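Local coordinates for protein inactive glucansucrase (Lactobacillus reuteri, PDB 5JBD) that belongs to glycoside hydrolase family 70, built around a TIM-barrel, and is an inactive member of the glucansucrases that carries a bound calcium ion, at residues A[63-66]-A[70-73]. Sequence-based numbering, arbitrary orientation.
Sequences GTSQ and TWYK
A short two-stranded beta hairpin far from the chain centre (about 53 Å between centres) pairs G63-Q66 with T70-K73. T64 and Y72 form its antiparallel hydrogen-bonded pair: T64 N donates to Y72 O and Y72 N to T64 O, each at 3.0 Å, the second bond almost straight (172° at the hydrogen). G63 and K73 make the adjoining non-hydrogen-bonded pair, their CA atoms 4.1 Å apart. Nearer the turn, a side-chain bond and a water join S65 and Q66 to T70. S65 OG, anti to its own backbone N (chi1 179°), donates to T70 O at 2.8 Å from above the carbonyl plane, while a water bridges Q66 N to that same oxygen. A second water joins T64 OG1 to Y72 O, which therefore accepts two bonds. On the face opposite T64 and Y72, S65 CB sits over the six-membered ring of W71, 3.6 Å from its centroid, in a CH-pi contact; G63 C lies at the ring edge. S65 OG also takes backbone N-H groups of D67 and G68 within the turn. Helix 126-147 packs against the hairpin, with Y138 touching W71, E141 meeting T64 and Q66, and Q142 bonding to Q66 O; G63 bonds to the backbone of E35.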
ATOM      1  N   GLY A  63       4.203 -48.387  10.565  1.00 36.62           N
ATOM      2  CA  GLY A  63       5.482 -48.675  11.216  1.00 37.24           C
ATOM      3  C   GLY A  63       6.677 -48.226  10.396  1.00 37.48           C
ATOM      4  O   GLY A  63       6.512 -47.782   9.261  1.00 37.96           O
ATOM      5  N   THR A  64       7.867 -48.354  10.988  1.00 37.91           N
ATOM      6  CA  THR A  64       9.136 -47.993  10.362  1.00 38.19           C
ATOM      7  C   THR A  64      10.247 -48.976  10.742  1.00 38.98           C
ATOM      8  O   THR A  64      10.120 -49.749  11.701  1.00 39.66           O
ATOM      9  CB  THR A  64       9.601 -46.572  10.776  1.00 37.51           C
ATOM     10  OG1 THR A  64       9.938 -46.560  12.168  1.00 37.91           O
ATOM     11  CG2 THR A  64       8.546 -45.554  10.513  1.00 37.22           C
ATOM     12  N   SER A  65      11.335 -48.951   9.978  1.00 39.74           N
ATOM     13  CA  SER A  65      12.456 -49.863  10.198  1.00 41.98           C
ATOM     14  C   SER A  65      13.786 -49.223   9.839  1.00 41.89           C
ATOM     15  O   SER A  65      13.878 -48.469   8.878  1.00 40.49           O
ATOM     16  CB  SER A  65      12.281 -51.138   9.361  1.00 42.80           C
ATOM     17  OG  SER A  65      13.364 -52.037   9.541  1.00 44.14           O
ATOM     18  N   GLN A  66      14.807 -49.553  10.619  1.00 42.74           N
ATOM     19  CA  GLN A  66      16.174 -49.140  10.344  1.00 44.53           C
ATOM     20  C   GLN A  66      16.960 -50.120   9.476  1.00 46.54           C
ATOM     21  O   GLN A  66      18.041 -49.751   9.003  1.00 46.64           O
ATOM     22  CB  GLN A  66      16.943 -48.962  11.645  1.00 45.84           C
ATOM     23  CG  GLN A  66      16.453 -47.811  12.504  1.00 46.04           C
ATOM     24  CD  GLN A  66      17.300 -47.643  13.752  1.00 47.86           C
ATOM     25  OE1 GLN A  66      18.509 -47.850  13.719  1.00 48.14           O
ATOM     26  NE2 GLN A  66      16.657 -47.316  14.868  1.00 48.80           N
ATOM     27  N   THR A  70      13.678 -55.764  11.361  1.00 49.96           N
ATOM     28  CA  THR A  70      12.860 -55.459  12.533  1.00 48.69           C
ATOM     29  C   THR A  70      12.040 -54.170  12.319  1.00 47.01           C
ATOM     30  O   THR A  70      12.595 -53.126  11.961  1.00 48.20           O
ATOM     31  CB  THR A  70      13.766 -55.318  13.767  1.00 48.91           C
ATOM     32  OG1 THR A  70      14.548 -56.512  13.913  1.00 48.82           O
ATOM     33  CG2 THR A  70      12.943 -55.088  15.037  1.00 48.39           C
ATOM     34  N   TRP A  71      10.726 -54.259  12.539  1.00 45.62           N
ATOM     35  CA  TRP A  71       9.781 -53.163  12.295  1.00 44.33           C
ATOM     36  C   TRP A  71       9.146 -52.765  13.608  1.00 43.45           C
ATOM     37  O   TRP A  71       8.762 -53.627  14.387  1.00 44.39           O
ATOM     38  CB  TRP A  71       8.694 -53.597  11.300  1.00 43.87           C
ATOM     39  CG  TRP A  71       9.238 -53.750   9.921  1.00 43.70           C
ATOM     40  CD1 TRP A  71       9.932 -54.824   9.439  1.00 45.34           C
ATOM     41  CD2 TRP A  71       9.164 -52.808   8.855  1.00 42.66           C
ATOM     42  NE1 TRP A  71      10.300 -54.605   8.136  1.00 44.72           N
ATOM     43  CE2 TRP A  71       9.847 -53.370   7.752  1.00 43.42           C
ATOM     44  CE3 TRP A  71       8.599 -51.528   8.721  1.00 41.48           C
ATOM     45  CZ2 TRP A  71       9.967 -52.707   6.532  1.00 42.28           C
ATOM     46  CZ3 TRP A  71       8.725 -50.872   7.518  1.00 40.66           C
ATOM     47  CH2 TRP A  71       9.405 -51.460   6.432  1.00 41.66           C
ATOM     48  N   TYR A  72       9.049 -51.465  13.854  1.00 42.00           N
ATOM     49  CA  TYR A  72       8.403 -50.934  15.055  1.00 41.47           C
ATOM     50  C   TYR A  72       7.197 -50.096  14.674  1.00 41.25           C
ATOM     51  O   TYR A  72       7.281 -49.233  13.786  1.00 40.41           O
ATOM     52  CB  TYR A  72       9.392 -50.112  15.870  1.00 41.38           C
ATOM     53  CG  TYR A  72      10.541 -50.948  16.404  1.00 42.72           C
ATOM     54  CD1 TYR A  72      10.347 -51.847  17.455  1.00 43.94           C
ATOM     55  CD2 TYR A  72      11.811 -50.847  15.856  1.00 43.63           C
ATOM     56  CE1 TYR A  72      11.396 -52.620  17.960  1.00 44.63           C
ATOM     57  CE2 TYR A  72      12.868 -51.608  16.347  1.00 44.04           C
ATOM     58  CZ  TYR A  72      12.656 -52.495  17.398  1.00 45.14           C
ATOM     59  OH  TYR A  72      13.698 -53.246  17.887  1.00 46.69           O
ATOM     60  N   LYS A  73       6.082 -50.348  15.347  1.00 41.58           N
ATOM     61  CA  LYS A  73       4.889 -49.526  15.198  1.00 42.18           C
ATOM     62  C   LYS A  73       5.171 -48.080  15.620  1.00 40.10           C
ATOM     63  O   LYS A  73       5.898 -47.832  16.582  1.00 38.76           O
ATOM     64  CB  LYS A  73       3.732 -50.100  16.022  1.00 45.63           C
ATOM     65  CG  LYS A  73       3.114 -51.351  15.411  1.00 49.34           C
ATOM     66  CD  LYS A  73       2.334 -52.184  16.423  1.00 53.76           C
ATOM     67  CE  LYS A  73       3.119 -53.417  16.863  1.00 57.48           C
ATOM     68  NZ  LYS A  73       2.361 -54.235  17.847  1.00 61.53           N
TER
HETATM   69  O   HOH W   1       8.022 -46.541  14.278  1.00 35.96           O
HETATM   70  O   HOH W   2      14.292 -51.134  12.887  1.00 31.98           O